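Acyl-CoA thioesterase (Alicyclobacillus acidocaldarius subsp. acidocaldarius, PDB 3RQB) is of unknown function but has two hot dog domains and probably hydrolyses acyl-CoA thioesters to free acid and coenzyme A. Local coordinates at residues Arg89-Phe94 with Thr109-Ile114; Met48-Met53 with Asp181-Ala186; Tyr214-Pro219 with Leu258-Gln263; Ile80-Val85 with Phe94-Met99; Val67-Pro72 with Ile206-Phe211. One frame throughout, in Å; residues are numbered along the deposited sequence.

Contacts 1 and 4 lie in the N-terminal hot dog half. They share F94 and strand 91-100, which has strands 77-87 and 103-113 as its neighbours, and their centres are about 13 Å apart. Contact 3 lies in the C-terminal half and pairs strands 206-215 and 257-267. Contacts 2 and 5 join the halves: contact 2 by two helices, contact 5 by strands 61-69 and 206-215. Contact 2 touches all four others. Contacts 1 and 5 are about 23 Å apart between centres. Along the chain, contacts 1 and 4 come between 67-72 and 206-211, and contact 3 closes last. The two halves are thus joined through both strands and helices.

Contact 1. Residues Arg89-Phe94 with Thr109-Ile114; sequences RSTQHF and TAVFGI
Strands 91-100 and 103-113 form a beta hairpin, and this contact is the part of it far from the turn. Two hydrogen-bonded antiparallel pairs hold the tight end. F94 N gives a nearly straight bond to A110 O (2.8 Å, 171°), and A110 N returns one to F94 O. Q92 and F112 exchange the same pair of bonds. F112 O also takes a weak bond from T91 OG1.

The side chains of Q92, F94, A110 and F112 share one face. The F94 and F112 rings cross obliquely, with planes 64° apart and centroids 5.3 Å apart. Their CD1 atoms meet at 3.7 Å. Q92 lies beside F112 with its chain extended, and its OE1 accepts from L59 N.

H93 and V111 lie side by side on the other face. H93 CG is anti to the carbonyl carbon (chi1 -75°), and V111 CG1 sits over one face of the imidazole, 4.2 Å from its centroid. An alanine in place of H93 would remove this ring and would probably weaken packing on V111 and on F69 of the second subunit.

The S90 and I114 end is looser. One backbone bond, I114 N to S90 O (2.8 Å), ties it. I114 is exposed, and the R89 side chain is poorly ordered and takes no part. S90 OG bonds instead to Y266 OH of the second subunit.

The F94 and F112 rings pack on A52 of helix 41-53, and F112 also reaches L49 and M53. Strands 77-87 and 61-69 flank the hairpin.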
# COMPACT_ATOMS: atom_id res chain seq x y z
N ARG B 89 22.48 4.59 5.27
CA ARG B 89 23.54 3.88 4.56
C ARG B 89 22.99 3.24 3.30
O ARG B 89 23.36 3.60 2.19
CB ARG B 89 24.19 2.82 5.44
CG ARG B 89 25.39 3.33 6.19
CD ARG B 89 26.33 4.06 5.25
NE ARG B 89 27.14 5.06 5.95
CZ ARG B 89 27.55 6.22 5.41
NH1 ARG B 89 27.23 6.54 4.16
NH2 ARG B 89 28.28 7.05 6.14
N SER B 90 22.11 2.26 3.51
CA SER B 90 21.54 1.47 2.44
C SER B 90 20.15 1.92 1.96
O SER B 90 19.53 1.22 1.16
CB SER B 90 21.49 0.01 2.87
OG SER B 90 21.12 -0.09 4.23
N THR B 91 19.64 3.02 2.48
CA THR B 91 18.22 3.32 2.27
C THR B 91 17.83 4.82 2.26
O THR B 91 18.44 5.63 2.96
CB THR B 91 17.39 2.55 3.31
OG1 THR B 91 16.13 2.17 2.75
CG2 THR B 91 17.19 3.37 4.58
N GLN B 92 16.82 5.18 1.46
CA GLN B 92 16.43 6.58 1.24
C GLN B 92 14.91 6.82 1.07
O GLN B 92 14.26 6.11 0.30
CB GLN B 92 17.17 7.13 0.02
CG GLN B 92 17.17 8.64 -0.09
CD GLN B 92 17.78 9.11 -1.39
OE1 GLN B 92 17.84 8.36 -2.36
NE2 GLN B 92 18.24 10.36 -1.41
N HIS B 93 14.36 7.84 1.73
CA HIS B 93 12.92 8.13 1.67
C HIS B 93 12.60 9.47 1.01
O HIS B 93 13.17 10.50 1.37
CB HIS B 93 12.32 8.16 3.08
CG HIS B 93 12.15 6.81 3.71
ND1 HIS B 93 13.20 6.09 4.22
CD2 HIS B 93 11.03 6.07 3.93
CE1 HIS B 93 12.75 4.96 4.73
NE2 HIS B 93 11.44 4.92 4.57
N PHE B 94 11.64 9.47 0.08
CA PHE B 94 11.23 10.69 -0.63
C PHE B 94 9.80 11.10 -0.34
O PHE B 94 8.93 10.25 -0.14
CB PHE B 94 11.38 10.52 -2.14
CG PHE B 94 12.78 10.68 -2.64
CD1 PHE B 94 13.67 9.61 -2.61
CD2 PHE B 94 13.22 11.89 -3.15
CE1 PHE B 94 14.97 9.75 -3.07
CE2 PHE B 94 14.52 12.04 -3.61
CZ PHE B 94 15.40 10.97 -3.57
N THR B 109 4.86 9.02 -1.77
CA THR B 109 6.04 8.76 -0.96
C THR B 109 6.78 7.59 -1.60
O THR B 109 6.17 6.69 -2.19
CB THR B 109 5.69 8.46 0.53
OG1 THR B 109 4.91 7.26 0.62
CG2 THR B 109 4.92 9.62 1.16
N ALA B 110 8.10 7.61 -1.51
CA ALA B 110 8.89 6.55 -2.11
C ALA B 110 10.07 6.15 -1.24
O ALA B 110 10.63 6.95 -0.47
CB ALA B 110 9.38 6.96 -3.50
N VAL B 111 10.45 4.88 -1.37
CA VAL B 111 11.60 4.38 -0.66
C VAL B 111 12.60 3.85 -1.66
O VAL B 111 12.28 2.99 -2.47
CB VAL B 111 11.19 3.25 0.28
CG1 VAL B 111 12.36 2.87 1.17
CG2 VAL B 111 9.99 3.68 1.12
N PHE B 112 13.81 4.39 -1.61
CA PHE B 112 14.92 3.89 -2.42
C PHE B 112 15.92 3.22 -1.50
O PHE B 112 16.04 3.59 -0.34
CB PHE B 112 15.63 5.03 -3.13
CG PHE B 112 14.90 5.54 -4.32
CD1 PHE B 112 13.70 6.23 -4.17
CD2 PHE B 112 15.40 5.33 -5.59
CE1 PHE B 112 13.03 6.71 -5.27
CE2 PHE B 112 14.73 5.81 -6.69
CZ PHE B 112 13.54 6.50 -6.54
N GLY B 113 16.63 2.24 -2.03
CA GLY B 113 17.65 1.57 -1.25
C GLY B 113 18.58 0.73 -2.09
O GLY B 113 18.25 0.34 -3.21
N ILE B 114 19.77 0.47 -1.55
CA ILE B 114 20.72 -0.40 -2.20
C ILE B 114 20.62 -1.77 -1.58
O ILE B 114 20.80 -1.93 -0.37
CB ILE B 114 22.15 0.11 -2.03
CG1 ILE B 114 22.26 1.55 -2.53
CG2 ILE B 114 23.14 -0.84 -2.74
CD1 ILE B 114 22.97 2.50 -1.58

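Contact 2. Residues Met48-Met53 with Asp181-Ala186; sequences MLKAAM and DHAALA
D181 stands at the N-cap of helix 182-188. Its CG takes the crowded position between backbone N and carbonyl carbon (chi1 76°), which turns the carboxylate back over the first turn. There D181 OD1 accepts from A184 N (3.1 Å, 159°), met from above the carboxylate plane. R178 forms a salt bridge to the same oxygen. D181 OD2 faces K50 NZ tip to tip in a long salt bridge of 3.9 Å.

H182 comes next. Its CB touches L49 CD2 at 4.1 Å, while its ring meets F215 edge-to-face. A183 lies closest to the other helix, with its CA 6.2 Å from L49 CA. L49 CD2 rests on A183 CA at 3.7 Å, and K50 CD lies against A183 CB at 3.6 Å. The K50 chain is bent at chi2 and chi3, so its methylenes cover the alanine before the amine goes on to D181. Further along, A186 N bonds to H182 O and continues the helix.

The two helix segments run nearly antiparallel, at 160°, with axes 9.7 Å apart. The pairing sets helix 41-53 of the N-terminal hot dog half against a helix of the C-terminal half, as fits a double hot dog fold.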
# COMPACT_ATOMS: atom_id res chain seq x y z
N MSE B 48 5.42 10.41 -10.98
CA MSE B 48 5.79 10.70 -9.60
C MSE B 48 7.13 10.07 -9.22
O MSE B 48 7.87 10.62 -8.41
CB MSE B 48 4.71 10.23 -8.62
CG MSE B 48 3.45 11.09 -8.62
SE MSE B 48 3.84 12.98 -8.31
CE MSE B 48 3.12 13.14 -6.51
N LEU B 49 7.42 8.91 -9.81
CA LEU B 49 8.63 8.14 -9.48
C LEU B 49 9.92 8.66 -10.14
O LEU B 49 10.99 8.72 -9.50
CB LEU B 49 8.42 6.67 -9.83
CG LEU B 49 9.57 5.70 -9.54
CD1 LEU B 49 9.85 5.62 -8.04
CD2 LEU B 49 9.25 4.32 -10.10
N LYS B 50 9.81 9.04 -11.41
CA LYS B 50 10.95 9.58 -12.14
C LYS B 50 11.52 10.76 -11.38
O LYS B 50 12.73 10.89 -11.27
CB LYS B 50 10.54 10.04 -13.54
CG LYS B 50 10.07 8.91 -14.43
CD LYS B 50 11.05 7.75 -14.42
CE LYS B 50 12.34 8.08 -15.16
NZ LYS B 50 13.29 6.93 -15.15
N ALA B 51 10.63 11.58 -10.82
CA ALA B 51 11.04 12.78 -10.11
C ALA B 51 12.12 12.46 -9.10
O ALA B 51 13.19 13.07 -9.12
CB ALA B 51 9.85 13.41 -9.41
N ALA B 52 11.85 11.48 -8.23
CA ALA B 52 12.80 11.06 -7.21
C ALA B 52 13.98 10.36 -7.85
O ALA B 52 15.12 10.55 -7.43
CB ALA B 52 12.13 10.14 -6.19
N MSE B 53 13.70 9.54 -8.86
CA MSE B 53 14.78 8.89 -9.60
C MSE B 53 15.77 9.89 -10.21
O MSE B 53 17.00 9.69 -10.16
CB MSE B 53 14.20 8.01 -10.70
CG MSE B 53 13.52 6.78 -10.19
SE MSE B 53 13.70 5.40 -11.52
CE MSE B 53 15.60 5.02 -11.24
N ASP B 181 11.66 -0.89 -17.13
CA ASP B 181 12.34 -0.27 -16.00
C ASP B 181 11.32 -0.04 -14.88
O ASP B 181 10.18 -0.46 -15.00
CB ASP B 181 13.02 1.04 -16.41
CG ASP B 181 12.05 2.19 -16.59
OD1 ASP B 181 10.84 1.94 -16.77
OD2 ASP B 181 12.50 3.36 -16.55
N HIS B 182 11.72 0.62 -13.81
CA HIS B 182 10.84 0.72 -12.65
C HIS B 182 9.56 1.50 -12.88
O HIS B 182 8.47 1.04 -12.56
CB HIS B 182 11.61 1.25 -11.44
CG HIS B 182 12.70 0.34 -10.98
ND1 HIS B 182 12.50 -0.65 -10.04
CD2 HIS B 182 14.00 0.24 -11.36
CE1 HIS B 182 13.63 -1.31 -9.85
NE2 HIS B 182 14.56 -0.79 -10.63
N ALA B 183 9.67 2.69 -13.46
CA ALA B 183 8.48 3.51 -13.65
C ALA B 183 7.46 2.82 -14.58
O ALA B 183 6.26 2.83 -14.32
CB ALA B 183 8.85 4.91 -14.14
N ALA B 184 7.96 2.22 -15.65
CA ALA B 184 7.11 1.55 -16.63
C ALA B 184 6.34 0.45 -15.93
O ALA B 184 5.16 0.17 -16.23
CB ALA B 184 7.95 0.97 -17.75
N LEU B 185 7.04 -0.17 -14.99
CA LEU B 185 6.51 -1.27 -14.23
C LEU B 185 5.40 -0.81 -13.29
O LEU B 185 4.33 -1.42 -13.25
CB LEU B 185 7.65 -1.93 -13.46
CG LEU B 185 7.24 -3.11 -12.59
CD1 LEU B 185 6.29 -4.04 -13.34
CD2 LEU B 185 8.47 -3.86 -12.09
N ALA B 186 5.64 0.26 -12.55
CA ALA B 186 4.58 0.89 -11.77
C ALA B 186 3.34 1.11 -12.64
O ALA B 186 2.21 0.77 -12.25
CB ALA B 186 5.07 2.22 -11.20

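Contact 3. Residues Tyr214-Pro219 with Leu258-Gln263; sequences YFLADP and LATTTQ
Backbone hydrogen bonds carry most of this contact. Y214 and T260 form an antiparallel hydrogen-bonded pair. Y214 N gives to T260 O (2.9 Å, 166°), nearly along the C=O axis. T260 N gives to Y214 O (3.1 Å), in the carbonyl plane. L258 O takes two donors from the first segment. A217 N makes the straighter bond to L258 O (3.2 Å, 170°), and L216 N makes a more bent one (3.0 Å, 132°). Both donors stand above the carbonyl plane. Two bonds on one oxygen hold the backbone at L216 and A217 against L258.

Apolar contacts add to this. T260 OG1 is anti to the backbone N, so T260 CG2 occupies the crowded position and faces the first segment. This methyl meets Y214 CB at 3.5 Å. L216 CD1 crosses obliquely to reach T260 CG2 at 3.8 Å. At the other end A217 CB touches L258 CD2 at 4.1 Å.

Polar side-chain ends look elsewhere. Y214 OH bonds to T262 OG1 of the second subunit. D218 is the N-cap of helix 219-224.

Strand 243-251 flanks 257-267 on its other side, where L258 and A259 both face V250 in a classic beta bulge. Strand 61-69 borders 206-215. Helix 219-224 packs on A217 and L258 through I222 and T221.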
# COMPACT_ATOMS: atom_id res chain seq x y z
N TYR B 214 5.11 -2.36 -4.50
CA TYR B 214 6.38 -2.81 -3.95
C TYR B 214 7.14 -3.51 -5.07
O TYR B 214 6.56 -4.37 -5.75
CB TYR B 214 6.11 -3.81 -2.82
CG TYR B 214 5.37 -3.25 -1.64
CD1 TYR B 214 5.20 -1.87 -1.48
CD2 TYR B 214 4.85 -4.09 -0.66
CE1 TYR B 214 4.54 -1.36 -0.38
CE2 TYR B 214 4.18 -3.58 0.43
CZ TYR B 214 4.03 -2.22 0.58
OH TYR B 214 3.37 -1.73 1.68
N PHE B 215 8.40 -3.15 -5.30
CA PHE B 215 9.15 -3.90 -6.30
C PHE B 215 9.94 -5.00 -5.61
O PHE B 215 11.01 -4.74 -5.06
CB PHE B 215 10.18 -3.00 -6.98
CG PHE B 215 9.61 -1.74 -7.55
CD1 PHE B 215 9.21 -1.68 -8.88
CD2 PHE B 215 9.49 -0.60 -6.77
CE1 PHE B 215 8.69 -0.52 -9.42
CE2 PHE B 215 8.96 0.56 -7.31
CZ PHE B 215 8.56 0.60 -8.63
N LEU B 216 9.49 -6.25 -5.75
CA LEU B 216 10.09 -7.36 -5.02
C LEU B 216 11.36 -7.86 -5.70
O LEU B 216 12.33 -8.27 -5.04
CB LEU B 216 9.07 -8.48 -4.80
CG LEU B 216 7.89 -8.01 -3.96
CD1 LEU B 216 6.61 -8.77 -4.28
CD2 LEU B 216 8.23 -8.08 -2.47
N ALA B 217 11.35 -7.83 -7.02
CA ALA B 217 12.49 -8.29 -7.78
C ALA B 217 13.59 -7.26 -7.71
O ALA B 217 13.35 -6.04 -7.78
CB ALA B 217 12.09 -8.55 -9.21
N ASP B 218 14.82 -7.75 -7.57
CA ASP B 218 16.00 -6.92 -7.63
C ASP B 218 15.98 -6.17 -8.95
O ASP B 218 15.47 -6.67 -9.95
CB ASP B 218 17.25 -7.80 -7.60
CG ASP B 218 17.25 -8.85 -8.71
OD1 ASP B 218 16.35 -9.72 -8.68
OD2 ASP B 218 18.13 -8.80 -9.60
N PRO B 219 16.56 -4.98 -8.97
CA PRO B 219 16.62 -4.19 -10.19
C PRO B 219 17.10 -4.96 -11.43
O PRO B 219 16.51 -4.79 -12.50
CB PRO B 219 17.60 -3.07 -9.83
CG PRO B 219 17.34 -2.84 -8.37
CD PRO B 219 17.06 -4.22 -7.80
N LEU B 258 7.71 -10.11 -9.89
CA LEU B 258 8.29 -8.79 -10.14
C LEU B 258 7.84 -7.72 -9.14
O LEU B 258 8.66 -7.08 -8.49
CB LEU B 258 8.06 -8.38 -11.59
CG LEU B 258 8.46 -9.46 -12.59
CD1 LEU B 258 8.07 -9.08 -14.01
CD2 LEU B 258 9.94 -9.75 -12.53
N ALA B 259 6.53 -7.45 -9.09
CA ALA B 259 6.00 -6.50 -8.12
C ALA B 259 4.63 -6.88 -7.60
O ALA B 259 3.95 -7.74 -8.15
CB ALA B 259 5.95 -5.11 -8.72
N THR B 260 4.24 -6.23 -6.52
CA THR B 260 2.93 -6.41 -5.94
C THR B 260 2.31 -5.03 -5.77
O THR B 260 3.02 -4.06 -5.50
CB THR B 260 3.00 -7.16 -4.59
OG1 THR B 260 1.68 -7.37 -4.07
CG2 THR B 260 3.81 -6.37 -3.58
N THR B 261 0.99 -4.93 -5.96
CA THR B 261 0.32 -3.65 -5.82
C THR B 261 -1.01 -3.74 -5.15
O THR B 261 -1.70 -4.75 -5.22
CB THR B 261 0.01 -3.01 -7.17
OG1 THR B 261 -0.87 -3.86 -7.92
CG2 THR B 261 1.27 -2.80 -7.94
N THR B 262 -1.38 -2.63 -4.53
CA THR B 262 -2.72 -2.43 -4.01
C THR B 262 -3.28 -1.11 -4.50
O THR B 262 -2.54 -0.17 -4.84
CB THR B 262 -2.73 -2.46 -2.48
OG1 THR B 262 -2.03 -1.32 -1.97
CG2 THR B 262 -2.06 -3.72 -1.98
N GLN B 263 -4.59 -1.05 -4.53
CA GLN B 263 -5.28 0.12 -5.02
C GLN B 263 -6.52 0.28 -4.17
O GLN B 263 -7.23 -0.69 -3.92
CB GLN B 263 -5.69 -0.13 -6.47
CG GLN B 263 -5.87 1.11 -7.31
CD GLN B 263 -5.74 0.80 -8.79
OE1 GLN B 263 -6.57 1.21 -9.59
NE2 GLN B 263 -4.69 0.07 -9.15

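Contact 4. Residues Ile80-Val85 with Phe94-Met99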
# COMPACT_ATOMS: atom_id res chain seq x y z
N ILE B 80 6.32 19.38 -9.83
CA ILE B 80 6.52 18.40 -8.77
C ILE B 80 7.65 18.80 -7.87
O ILE B 80 8.74 19.11 -8.33
CB ILE B 80 6.85 17.02 -9.32
CG1 ILE B 80 5.81 16.60 -10.36
CG2 ILE B 80 6.93 16.01 -8.17
CD1 ILE B 80 6.08 15.25 -11.01
N GLU B 81 7.41 18.76 -6.57
CA GLU B 81 8.46 19.06 -5.61
C GLU B 81 8.84 17.78 -4.88
O GLU B 81 8.09 17.30 -4.04
CB GLU B 81 7.92 20.07 -4.63
CG GLU B 81 8.92 20.59 -3.64
CD GLU B 81 8.32 21.68 -2.79
OE1 GLU B 81 8.17 22.81 -3.30
OE2 GLU B 81 7.97 21.39 -1.62
N ALA B 82 10.03 17.25 -5.18
CA ALA B 82 10.44 15.97 -4.59
C ALA B 82 11.57 16.10 -3.55
O ALA B 82 12.71 16.39 -3.90
CB ALA B 82 10.83 15.00 -5.70
N VAL B 83 11.25 15.85 -2.27
CA VAL B 83 12.24 15.95 -1.18
C VAL B 83 12.86 14.61 -0.78
O VAL B 83 12.14 13.65 -0.47
CB VAL B 83 11.64 16.58 0.11
CG1 VAL B 83 12.72 16.71 1.18
CG2 VAL B 83 11.02 17.93 -0.18
N PRO B 84 14.20 14.56 -0.78
CA PRO B 84 14.97 13.47 -0.19
C PRO B 84 14.98 13.69 1.32
O PRO B 84 15.89 14.27 1.90
CB PRO B 84 16.36 13.66 -0.79
CG PRO B 84 16.46 15.12 -0.97
CD PRO B 84 15.06 15.59 -1.36
N VAL B 85 13.89 13.25 1.91
CA VAL B 85 13.58 13.44 3.32
C VAL B 85 14.53 12.77 4.34
O VAL B 85 14.84 13.32 5.40
CB VAL B 85 12.11 13.00 3.51
CG1 VAL B 85 11.87 12.28 4.84
CG2 VAL B 85 11.19 14.19 3.28
N PHE B 94 11.64 9.47 0.08
CA PHE B 94 11.23 10.69 -0.63
C PHE B 94 9.80 11.10 -0.34
O PHE B 94 8.93 10.25 -0.14
CB PHE B 94 11.38 10.52 -2.14
CG PHE B 94 12.78 10.68 -2.64
CD1 PHE B 94 13.67 9.61 -2.61
CD2 PHE B 94 13.22 11.89 -3.15
CE1 PHE B 94 14.97 9.75 -3.07
CE2 PHE B 94 14.52 12.04 -3.61
CZ PHE B 94 15.40 10.97 -3.57
N THR B 95 9.55 12.40 -0.34
CA THR B 95 8.19 12.94 -0.23
C THR B 95 7.90 13.82 -1.45
O THR B 95 8.64 14.76 -1.72
CB THR B 95 8.01 13.77 1.06
OG1 THR B 95 7.80 12.89 2.17
CG2 THR B 95 6.81 14.71 0.92
N LEU B 96 6.84 13.52 -2.18
CA LEU B 96 6.59 14.26 -3.41
C LEU B 96 5.20 14.85 -3.51
O LEU B 96 4.22 14.33 -2.96
CB LEU B 96 6.88 13.41 -4.64
CG LEU B 96 8.14 12.56 -4.59
CD1 LEU B 96 7.82 11.21 -3.97
CD2 LEU B 96 8.70 12.38 -5.98
N THR B 97 5.15 15.96 -4.24
CA THR B 97 3.94 16.73 -4.40
C THR B 97 3.86 17.29 -5.82
O THR B 97 4.82 17.88 -6.31
CB THR B 97 3.93 17.89 -3.40
OG1 THR B 97 4.24 17.38 -2.09
CG2 THR B 97 2.58 18.58 -3.38
N MSE B 98 2.70 17.12 -6.46
CA MSE B 98 2.48 17.65 -7.80
C MSE B 98 1.42 18.74 -7.79
O MSE B 98 0.30 18.51 -7.34
CB MSE B 98 2.07 16.53 -8.76
CG MSE B 98 1.66 17.04 -10.15
SE MSE B 98 0.84 15.68 -11.27
CE MSE B 98 2.29 14.34 -11.27
N MSE B 99 1.78 19.92 -8.28
CA MSE B 99 0.86 21.06 -8.31
C MSE B 99 0.59 21.57 -9.71
O MSE B 99 1.49 21.60 -10.55
CB MSE B 99 1.41 22.20 -7.45
CG MSE B 99 1.27 21.96 -5.97
SE MSE B 99 2.64 22.86 -4.93
CE MSE B 99 4.23 21.93 -5.64
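V83 O is the best-held polar atom. One good bond grips it, from T95 N (2.9 Å, 159°), in the carbonyl plane. A weak bond from V85 N adds to it, and F94 CA makes a CA-H...O contact. The weak bond closes an inverse gamma turn centred on P84, within the beta hairpin of strands 77-87 and 91-100.

V83 N completes the pair with T95 O, also at 2.9 Å and nearly straight (169°). Further on, E81 N bonds to T97 O (2.7 Å). T97 N returns a longer bond to E81 O (3.2 Å).

P84, A82, I80 and their partners F94, L96 and M98 share the face turned to helix 41-53. P84 CA lies over one face of the F94 ring, offset toward its rim, and P84 CB meets F94 CE2 at 3.7 Å. An alanine in place of F94 would remove this ring and would probably loosen the packing of P84 and of A52 in the helix. L96 CD2 touches A82 CB.

V83, T95, E81 and T97 occupy the other face. V85 CG2 crosses T95 there, close to T95 OG1, and V85 and T95 pack on V104 and T107 of the second subunit, respectively.

I80 and selenomethionine M98 lie side by side, with I80 CD1 3.9 Å from M98 CE.

Contact 5. Residues Val67-Pro72 with Ile206-Phe211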
# COMPACT_ATOMS: atom_id res chain seq x y z
N VAL B 67 1.14 6.44 -4.16
CA VAL B 67 0.66 7.66 -4.79
C VAL B 67 -0.76 7.89 -4.36
O VAL B 67 -1.59 7.00 -4.49
CB VAL B 67 0.64 7.57 -6.33
CG1 VAL B 67 0.05 8.84 -6.92
CG2 VAL B 67 2.02 7.30 -6.89
N ASN B 68 -1.04 9.09 -3.87
CA ASN B 68 -2.40 9.47 -3.52
C ASN B 68 -2.90 10.54 -4.48
O ASN B 68 -2.24 11.58 -4.65
CB ASN B 68 -2.43 9.98 -2.08
CG ASN B 68 -1.59 9.12 -1.16
OD1 ASN B 68 -0.59 9.58 -0.60
ND2 ASN B 68 -1.97 7.85 -1.03
N PHE B 69 -4.05 10.30 -5.12
CA PHE B 69 -4.58 11.27 -6.06
C PHE B 69 -5.57 12.20 -5.35
O PHE B 69 -6.72 11.82 -5.04
CB PHE B 69 -5.27 10.57 -7.23
CG PHE B 69 -4.43 9.49 -7.88
CD1 PHE B 69 -3.76 9.75 -9.07
CD2 PHE B 69 -4.32 8.23 -7.31
CE1 PHE B 69 -2.98 8.76 -9.68
CE2 PHE B 69 -3.54 7.23 -7.92
CZ PHE B 69 -2.87 7.50 -9.10
N ALA B 70 -5.13 13.45 -5.17
CA ALA B 70 -5.82 14.42 -4.35
C ALA B 70 -6.98 15.00 -5.12
O ALA B 70 -7.98 15.41 -4.55
CB ALA B 70 -4.88 15.50 -3.93
N ALA B 71 -6.84 14.97 -6.43
CA ALA B 71 -7.78 15.60 -7.33
C ALA B 71 -7.30 15.25 -8.71
O ALA B 71 -6.10 15.11 -8.92
CB ALA B 71 -7.76 17.09 -7.13
N PRO B 72 -8.24 15.06 -9.65
CA PRO B 72 -7.90 14.73 -11.04
C PRO B 72 -7.03 15.82 -11.67
O PRO B 72 -7.36 17.00 -11.61
CB PRO B 72 -9.27 14.67 -11.74
CG PRO B 72 -10.19 15.43 -10.85
CD PRO B 72 -9.70 15.19 -9.46
N ILE B 206 -15.93 5.27 -11.19
CA ILE B 206 -14.93 4.94 -10.18
C ILE B 206 -13.76 5.89 -10.32
O ILE B 206 -13.56 6.49 -11.38
CB ILE B 206 -14.42 3.47 -10.31
CG1 ILE B 206 -13.95 3.16 -11.73
CG2 ILE B 206 -15.50 2.48 -9.90
CD1 ILE B 206 -12.48 3.48 -12.01
N GLY B 207 -13.00 6.05 -9.25
CA GLY B 207 -11.70 6.69 -9.36
C GLY B 207 -10.79 6.21 -8.25
O GLY B 207 -11.24 5.85 -7.16
N THR B 208 -9.49 6.24 -8.52
CA THR B 208 -8.51 5.75 -7.56
C THR B 208 -8.08 6.87 -6.64
O THR B 208 -7.64 7.94 -7.09
CB THR B 208 -7.26 5.19 -8.26
OG1 THR B 208 -7.59 3.96 -8.91
CG2 THR B 208 -6.16 4.94 -7.24
N VAL B 209 -8.25 6.64 -5.35
CA VAL B 209 -7.75 7.53 -4.32
C VAL B 209 -6.26 7.32 -4.06
O VAL B 209 -5.50 8.28 -3.92
CB VAL B 209 -8.51 7.31 -3.03
CG1 VAL B 209 -7.85 8.06 -1.87
CG2 VAL B 209 -9.96 7.70 -3.22
N THR B 210 -5.86 6.06 -3.99
CA THR B 210 -4.49 5.72 -3.64
C THR B 210 -4.01 4.41 -4.26
O THR B 210 -4.79 3.47 -4.47
CB THR B 210 -4.31 5.67 -2.11
OG1 THR B 210 -2.94 5.38 -1.79
CG2 THR B 210 -5.20 4.60 -1.52
N PHE B 211 -2.72 4.37 -4.55
CA PHE B 211 -2.12 3.27 -5.28
C PHE B 211 -0.75 3.00 -4.65
O PHE B 211 0.05 3.92 -4.49
CB PHE B 211 -2.01 3.71 -6.73
CG PHE B 211 -1.24 2.78 -7.63
CD1 PHE B 211 -1.82 1.64 -8.15
CD2 PHE B 211 0.07 3.09 -8.00
CE1 PHE B 211 -1.10 0.79 -8.99
CE2 PHE B 211 0.78 2.26 -8.84
CZ PHE B 211 0.20 1.11 -9.34
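Three backbone hydrogen bonds join the strands. V67 and F211 form an antiparallel hydrogen-bonded pair. V67 N gives to F211 O (2.8 Å, 167°), nearly along the C=O axis. F211 N gives to V67 O (2.9 Å), in the carbonyl plane. Where the second strand turns a corner, F69 N gives to V209 O (2.8 Å), approaching from above the carbonyl plane.

One weak polar link joins side chains. N68 and T210 lie side by side and point the same way. N68 ND2 is 2.8 Å from T210 OG1, but the angle of 116° makes this bond weak. N68 OD1 has its own partner, T109 OG1 of the second subunit.

Apolar contact centres on F69. Its CG is anti to the carbonyl carbon (chi1 -51°), which lays the ring along the second segment. F69 CE2 meets T208 CG2 at 3.5 Å and F211 CB at 4.0 Å. F211 CB and the backbone of V209 lie at the ring's edge. V67 CG1 of the same strand sits over one face. T208 OG1 turns to Q263 instead.

V209 and T210 both face L264 of strand 257-267, a classic beta bulge that goes with the corner. The pairing joins strand 61-69 of the N-terminal half to strand 206-215 of the C-terminal half, edge to edge. Such a junction fits a double hot dog fold, in which two hot dog units sit in one chain.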